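Local coordinates for protein acetone carboxylase alpha subunit (Xanthobacter autotrophicus Py2, PDB 5M45) that forms the alpha subunit of a six-chain enzyme assembly, belongs to the hydantoinase B/oxoprolinase family and holds a manganese(II) ion, at residues A[455-460]-A[500-505]; A[104-109]-A[480-485]; A[509-514]-A[655-660]. One frame throughout, in Å; residues are numbered along the deposited sequence.

Interaction 1: residues A[455-460]-A[500-505]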
# COMPACT_ATOMS: atom_id res chain seq x y z
N SER A 455 18.95 11.07 -5.47
CA SER A 455 20.05 11.95 -5.13
C SER A 455 19.56 13.26 -4.51
O SER A 455 18.64 13.94 -5.08
CB SER A 455 20.89 12.31 -6.37
OG SER A 455 21.90 13.23 -6.01
N PHE A 456 20.21 13.65 -3.40
CA PHE A 456 19.98 14.96 -2.76
C PHE A 456 21.04 16.02 -3.15
O PHE A 456 21.26 17.00 -2.43
CB PHE A 456 19.80 14.81 -1.23
CG PHE A 456 18.35 14.68 -0.79
CD1 PHE A 456 17.63 13.53 -1.04
CD2 PHE A 456 17.70 15.73 -0.11
CE1 PHE A 456 16.30 13.41 -0.65
CE2 PHE A 456 16.40 15.62 0.26
CZ PHE A 456 15.69 14.46 0.01
N GLU A 457 21.62 15.89 -4.35
CA GLU A 457 22.43 16.97 -4.94
C GLU A 457 21.57 18.24 -5.06
O GLU A 457 22.14 19.31 -4.92
CB GLU A 457 23.05 16.57 -6.31
CG GLU A 457 24.28 15.68 -6.15
CD GLU A 457 25.07 15.44 -7.42
OE1 GLU A 457 24.52 15.41 -8.55
OE2 GLU A 457 26.32 15.27 -7.27
N CYS A 458 20.24 18.13 -5.25
CA CYS A 458 19.38 19.31 -5.36
C CYS A 458 18.88 19.85 -4.00
O CYS A 458 17.88 20.60 -3.93
CB CYS A 458 18.23 19.11 -6.36
SG CYS A 458 17.24 17.61 -6.04
N ALA A 459 19.61 19.50 -2.93
CA ALA A 459 19.69 20.30 -1.73
C ALA A 459 20.54 21.54 -1.90
O ALA A 459 20.51 22.42 -1.01
CB ALA A 459 20.21 19.46 -0.53
N ALA A 460 21.32 21.63 -2.99
CA ALA A 460 22.35 22.65 -3.19
C ALA A 460 22.14 23.37 -4.52
O ALA A 460 22.87 23.17 -5.49
CB ALA A 460 23.73 22.00 -3.13
N LEU A 500 31.69 11.01 -13.57
CA LEU A 500 32.61 11.51 -14.61
C LEU A 500 32.71 13.06 -14.66
O LEU A 500 33.48 13.60 -15.45
CB LEU A 500 32.16 11.00 -15.98
CG LEU A 500 32.11 9.48 -16.22
CD1 LEU A 500 31.75 9.18 -17.69
CD2 LEU A 500 33.41 8.79 -15.87
N GLY A 501 31.89 13.76 -13.89
CA GLY A 501 31.99 15.21 -13.76
C GLY A 501 31.22 15.77 -12.57
O GLY A 501 30.19 15.22 -12.15
N ARG A 502 31.74 16.86 -12.01
CA ARG A 502 30.99 17.76 -11.12
C ARG A 502 31.48 19.17 -11.38
O ARG A 502 32.66 19.44 -11.18
CB ARG A 502 31.22 17.34 -9.65
CG ARG A 502 29.97 17.15 -8.83
CD ARG A 502 30.28 16.93 -7.35
NE ARG A 502 29.12 16.40 -6.63
CZ ARG A 502 29.03 16.21 -5.33
NH1 ARG A 502 27.88 15.76 -4.83
NH2 ARG A 502 30.07 16.46 -4.53
N GLN A 503 30.59 20.04 -11.88
CA GLN A 503 30.98 21.37 -12.43
C GLN A 503 29.91 22.41 -12.08
O GLN A 503 28.71 22.12 -12.11
CB GLN A 503 31.12 21.25 -13.95
CG GLN A 503 31.70 22.43 -14.68
CD GLN A 503 31.87 22.24 -16.19
OE1 GLN A 503 32.69 21.46 -16.62
NE2 GLN A 503 31.08 22.95 -17.00
N ILE A 504 30.35 23.65 -11.84
CA ILE A 504 29.44 24.79 -11.71
C ILE A 504 28.69 24.99 -13.06
O ILE A 504 29.29 24.84 -14.13
CB ILE A 504 30.22 26.07 -11.32
CG1 ILE A 504 30.82 25.93 -9.92
CG2 ILE A 504 29.32 27.30 -11.43
CD1 ILE A 504 31.77 27.05 -9.55
N LYS A 505 27.38 25.28 -12.99
CA LYS A 505 26.51 25.29 -14.22
C LYS A 505 26.48 26.69 -14.85
O LYS A 505 25.76 27.57 -14.38
CB LYS A 505 25.08 24.79 -13.89
CG LYS A 505 24.17 24.60 -15.12
CD LYS A 505 24.65 23.47 -16.02
CE LYS A 505 23.71 23.25 -17.18
NZ LYS A 505 24.46 22.65 -18.32

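Interaction 2: residues A[104-109]-A[480-485]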
# COMPACT_ATOMS: atom_id res chain seq x y z
N THR A 104 12.20 23.54 18.28
CA THR A 104 12.59 22.56 17.25
C THR A 104 14.08 22.61 16.95
O THR A 104 14.71 23.64 17.09
CB THR A 104 11.74 22.79 15.95
OG1 THR A 104 11.99 21.78 14.99
CG2 THR A 104 12.02 24.14 15.35
N SER A 105 14.64 21.48 16.51
CA SER A 105 15.94 21.50 15.80
C SER A 105 15.78 22.25 14.46
O SER A 105 14.65 22.51 14.05
CB SER A 105 16.44 20.06 15.51
OG SER A 105 15.67 19.42 14.49
N THR A 106 16.88 22.53 13.77
CA THR A 106 16.85 22.96 12.38
C THR A 106 16.71 21.70 11.49
O THR A 106 16.34 20.64 12.00
CB THR A 106 18.06 23.88 12.00
OG1 THR A 106 19.29 23.15 12.11
CG2 THR A 106 18.14 25.08 12.92
N GLY A 107 16.98 21.81 10.19
CA GLY A 107 16.80 20.71 9.24
C GLY A 107 15.47 20.87 8.47
O GLY A 107 15.14 21.98 8.06
N ILE A 108 14.71 19.77 8.29
CA ILE A 108 13.49 19.80 7.47
C ILE A 108 12.28 20.25 8.27
O ILE A 108 11.34 19.43 8.57
CB ILE A 108 13.26 18.50 6.65
CG1 ILE A 108 13.38 17.21 7.51
CG2 ILE A 108 14.26 18.45 5.48
CD1 ILE A 108 12.87 15.96 6.81
N ILE A 109 12.26 21.54 8.60
CA ILE A 109 11.35 22.05 9.62
C ILE A 109 9.94 22.32 9.12
O ILE A 109 9.11 22.73 9.91
CB ILE A 109 11.92 23.29 10.38
CG1 ILE A 109 12.07 24.51 9.47
CG2 ILE A 109 13.22 22.93 11.09
CD1 ILE A 109 12.49 25.76 10.23
N ASN A 480 15.28 23.55 3.17
CA ASN A 480 16.39 23.47 4.12
C ASN A 480 17.51 24.43 3.69
O ASN A 480 18.26 24.14 2.69
CB ASN A 480 16.96 22.02 4.25
CG ASN A 480 18.03 21.90 5.37
OD1 ASN A 480 18.49 22.92 5.96
ND2 ASN A 480 18.42 20.66 5.68
N PRO A 481 17.65 25.58 4.40
CA PRO A 481 18.67 26.56 4.01
C PRO A 481 20.13 26.10 4.28
O PRO A 481 21.07 26.72 3.73
CB PRO A 481 18.27 27.81 4.83
CG PRO A 481 17.66 27.24 6.09
CD PRO A 481 16.92 26.00 5.61
N GLU A 482 20.32 25.06 5.13
CA GLU A 482 21.66 24.48 5.36
C GLU A 482 22.01 23.48 4.26
O GLU A 482 22.02 22.26 4.46
CB GLU A 482 21.75 23.84 6.77
CG GLU A 482 21.64 24.83 7.89
CD GLU A 482 21.59 24.18 9.29
OE1 GLU A 482 22.65 23.78 9.85
OE2 GLU A 482 20.48 24.08 9.86
N GLY A 483 22.28 24.00 3.06
CA GLY A 483 22.50 23.12 1.91
C GLY A 483 23.78 22.28 2.05
O GLY A 483 24.77 22.68 2.71
N ASP A 484 23.74 21.12 1.42
CA ASP A 484 24.85 20.19 1.35
C ASP A 484 24.64 19.30 0.11
O ASP A 484 23.57 18.72 -0.02
CB ASP A 484 24.88 19.32 2.62
CG ASP A 484 26.21 18.52 2.80
OD1 ASP A 484 26.94 18.27 1.79
OD2 ASP A 484 26.50 18.15 4.00
N MET A 485 25.62 19.24 -0.79
CA MET A 485 25.55 18.38 -1.97
C MET A 485 26.01 16.93 -1.73
O MET A 485 25.78 16.05 -2.59
CB MET A 485 26.29 18.97 -3.17
CG MET A 485 27.80 19.13 -2.99
SD MET A 485 28.68 19.81 -4.42
CE MET A 485 27.91 21.44 -4.56
O HOH W 1 22.06 22.15 12.14
O HOH W 2 18.17 23.96 8.47

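Interaction 3: residues A[509-514]-A[655-660]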
# COMPACT_ATOMS: atom_id res chain seq x y z
N GLY A 509 22.36 30.93 -13.39
CA GLY A 509 21.88 31.99 -12.50
C GLY A 509 21.20 33.10 -13.28
O GLY A 509 21.63 33.46 -14.42
N GLY A 510 20.10 33.63 -12.72
CA GLY A 510 19.30 34.65 -13.36
C GLY A 510 20.07 35.96 -13.52
O GLY A 510 20.66 36.47 -12.56
N SER A 511 20.06 36.49 -14.74
CA SER A 511 20.79 37.73 -15.05
C SER A 511 20.21 38.95 -14.32
O SER A 511 18.98 39.06 -14.10
CB SER A 511 20.79 38.00 -16.56
OG SER A 511 21.33 36.87 -17.24
N GLY A 512 21.11 39.86 -13.95
CA GLY A 512 20.71 41.09 -13.28
C GLY A 512 21.88 42.00 -12.95
O GLY A 512 23.05 41.62 -13.17
N LYS A 513 21.56 43.18 -12.43
CA LYS A 513 22.58 44.00 -11.77
C LYS A 513 23.40 43.16 -10.75
O LYS A 513 24.65 43.22 -10.72
CB LYS A 513 21.94 45.18 -11.06
CG LYS A 513 22.99 46.20 -10.67
CD LYS A 513 22.81 46.67 -9.24
CE LYS A 513 21.99 47.88 -9.17
NZ LYS A 513 22.48 48.70 -8.01
N TYR A 514 22.67 42.41 -9.94
CA TYR A 514 23.22 41.31 -9.14
C TYR A 514 22.62 40.01 -9.71
O TYR A 514 21.41 39.89 -9.97
CB TYR A 514 22.95 41.50 -7.62
CG TYR A 514 23.59 42.77 -7.11
CD1 TYR A 514 25.00 42.91 -7.07
CD2 TYR A 514 22.81 43.88 -6.73
CE1 TYR A 514 25.59 44.10 -6.66
CE2 TYR A 514 23.41 45.07 -6.30
CZ TYR A 514 24.77 45.18 -6.28
OH TYR A 514 25.37 46.38 -5.87
N GLU A 655 25.28 40.70 -25.25
CA GLU A 655 23.83 40.80 -25.48
C GLU A 655 23.03 41.10 -24.20
O GLU A 655 22.13 41.94 -24.21
CB GLU A 655 23.31 39.52 -26.12
CG GLU A 655 21.82 39.57 -26.51
CD GLU A 655 21.53 40.32 -27.82
OE1 GLU A 655 22.42 40.34 -28.67
OE2 GLU A 655 20.41 40.90 -28.00
N VAL A 656 23.38 40.45 -23.10
CA VAL A 656 22.64 40.58 -21.84
C VAL A 656 23.09 41.79 -21.00
O VAL A 656 22.25 42.58 -20.55
CB VAL A 656 22.78 39.28 -21.02
CG1 VAL A 656 22.17 39.42 -19.62
CG2 VAL A 656 22.12 38.12 -21.77
N TYR A 657 24.40 41.94 -20.80
CA TYR A 657 24.93 42.95 -19.89
C TYR A 657 25.52 44.19 -20.58
O TYR A 657 25.83 45.18 -19.91
CB TYR A 657 26.01 42.31 -19.00
CG TYR A 657 25.54 41.14 -18.14
CD1 TYR A 657 24.91 41.38 -16.92
CD2 TYR A 657 25.78 39.83 -18.51
CE1 TYR A 657 24.50 40.34 -16.11
CE2 TYR A 657 25.38 38.79 -17.70
CZ TYR A 657 24.72 39.03 -16.50
OH TYR A 657 24.30 37.99 -15.69
N GLY A 658 25.68 44.13 -21.90
CA GLY A 658 26.28 45.22 -22.66
C GLY A 658 27.76 45.42 -22.36
O GLY A 658 28.29 46.53 -22.52
N VAL A 659 28.43 44.35 -21.91
CA VAL A 659 29.85 44.45 -21.54
C VAL A 659 30.71 43.82 -22.64
O VAL A 659 30.44 42.69 -23.09
CB VAL A 659 30.11 43.79 -20.15
CG1 VAL A 659 31.60 43.79 -19.81
CG2 VAL A 659 29.31 44.50 -19.06
N VAL A 660 31.73 44.57 -23.08
CA VAL A 660 32.70 44.08 -24.06
C VAL A 660 33.92 43.57 -23.31
O VAL A 660 34.59 44.33 -22.60
CB VAL A 660 33.10 45.19 -25.06
CG1 VAL A 660 34.12 44.66 -26.08
CG2 VAL A 660 31.85 45.74 -25.77
O HOH W 3 23.78 35.64 -16.63

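Interaction 1: residues A[455-460]-A[500-505]
Glu457 and Arg502 meet through one carboxylate oxygen: OE2 of Glu457 accepts from two nitrogens of the guanidinium group, a salt bridge made side-on. Arg502 NH1 lies 2.9 Å from Glu457 OE2, Arg502 NE 3.1 Å from the same Glu457 OE2, and both bonds are moderately bent. The oxygen sits at the edge of the guanidinium, only 5° out of its plane, and the two flat groups are nearly coplanar, with 30° between them. NH1 reaches the anti lone pair, on the side away from OE1, while NE arrives almost head-on to the C-O bond. The other oxygen, OE1, forms a salt bridge with Arg524 and hydrogen bonds with Ser522 and Asn620, and Tyr499 adds a third donor to OE2. Six donors thus converge on one buried carboxylate, and with two arginines among them it would be expected to stay ionised.

Length lets the two residues meet, for their CA atoms stand 10.6 Å apart. They approach from opposite directions, each with an extended chain; Arg502 begins from an unstaggered chi1 of -129°, and its otherwise straight chain runs to the glutamate. Its NH2 is engaged by the carbonyl of Gly486, and Met488 and Trp491 of helix 488-494 pack against its side chain. On the other side Glu457 is fixed at its backbone: its N donates to Ser455 OG at 3.1 Å, an ST turn leading into the 3-10 turn 457-459. Serine suits this position because its short hydroxyl folds back onto the chain. A chain of another protein in the assembly bonds to the backbone of Arg502 and, through an acidic side chain, to Ile504 N. A buried ion pair here joins a 3-10 turn to strand 497-504, at the margin of a five-stranded antiparallel sheet.

Interaction 2: residues A[104-109]-A[480-485]
The Asn480 amide presents one face to the backbone of Gly107, whose carbonyl oxygen stands 3.9 Å from Asn480 CG, almost straight above it. ND2 donates to Glu89. OD1 takes Glu482 N from above the carbonyl plane, 44° out of it, and a water from the opposite side, the one that Gly107 covers. The carboxylate of Glu482 receives Thr106 OG1 on the syn lone pair of OE2, the two oxygens 2.7 Å apart. The contact joins the loop between strand 101-104 and helix 111-124 to the loop that precedes helix 488-494.

Thr106 approaches the glutamate at about a right angle. Its hydroxyl lies between the backbone N and the carbonyl carbon (chi1 65°), where it can also accept from a water that donates to Glu482 OE1. The water on Asn480 OD1 accepts from Gly107 N at 3.0 Å and donates to Asn480 OD1 and Glu482 OE2. Glycine is called for at 107, since at its backbone angles a CB would press on the preceding carbonyl oxygen. Asparagine suits 480 because its OD1 closes an Asx turn onto Glu482 N, which probably helps to set the direction in which the glutamate leaves. OE1 also has a long, weak ion pair with a basic side chain of another protein chain. Thr106 OG1 and both waters donate to the Glu482 carboxylate, consistent with its being ionised.

Interaction 3: residues A[509-514]-A[655-660]
Loop 509-514 passes the end of a weakly bonded helix, with the CA atoms of Ser511 and Val656 7.6 Å apart and those of Gly512 and Tyr657 8.1 Å. The Tyr657 ring meets the loop at its rim: Gly512 O lies near the ring plane, 3.5 Å from Tyr657 CE1, while Val656 CG1, from the ring's own segment, lies over the centre of one face. That methyl also packs on the serine, 3.6 Å from Ser511 OG. The two hydroxyls are too far apart to bond directly, and a water joins them, 2.8 Å from Ser511 OG and 2.6 Å from Tyr657 OH.

The loop links strands 497-504 and 520-526, and a classic beta bulge follows at Lys513 and Tyr514, both opposite Phe628. Glycine suits position 512 because the fully extended backbone would drive a CB into Tyr514 O; Gly512 N is buried here without a partner. Gly658, with positive phi, lets the chain leave helix 652-657 just beyond the tyrosine. With CG anti to its carbonyl carbon (chi1 -60°), Tyr657 brings the hydroxyl end of its ring to the loop, and Val639 of helix 636-645, Pro631 and Arg634 pack around it.

Overall arrangement
Interactions 1 and 2 form one neighbourhood, their centres 18 Å apart: Met485 O lies 3.1 Å from Arg502 NH1, and Ala459 CB approaches Asp484 O at 3.5 Å. Their segments alternate along the chain, and the loop between strand 450-454 and helix 488-494 supplies one to each. Interaction 2 lies near two metals: the Asn480 side chain is about 10 Å from the manganese held by His150, Asp153 and His175, and that of Glu482 about 8 Å from a magnesium ion. Interaction 3 follows interaction 1 in sequence, centre to centre 24 Å away, without touching it. From interaction 2 it stands 32 Å between centres, about 14 Å at the nearest atoms.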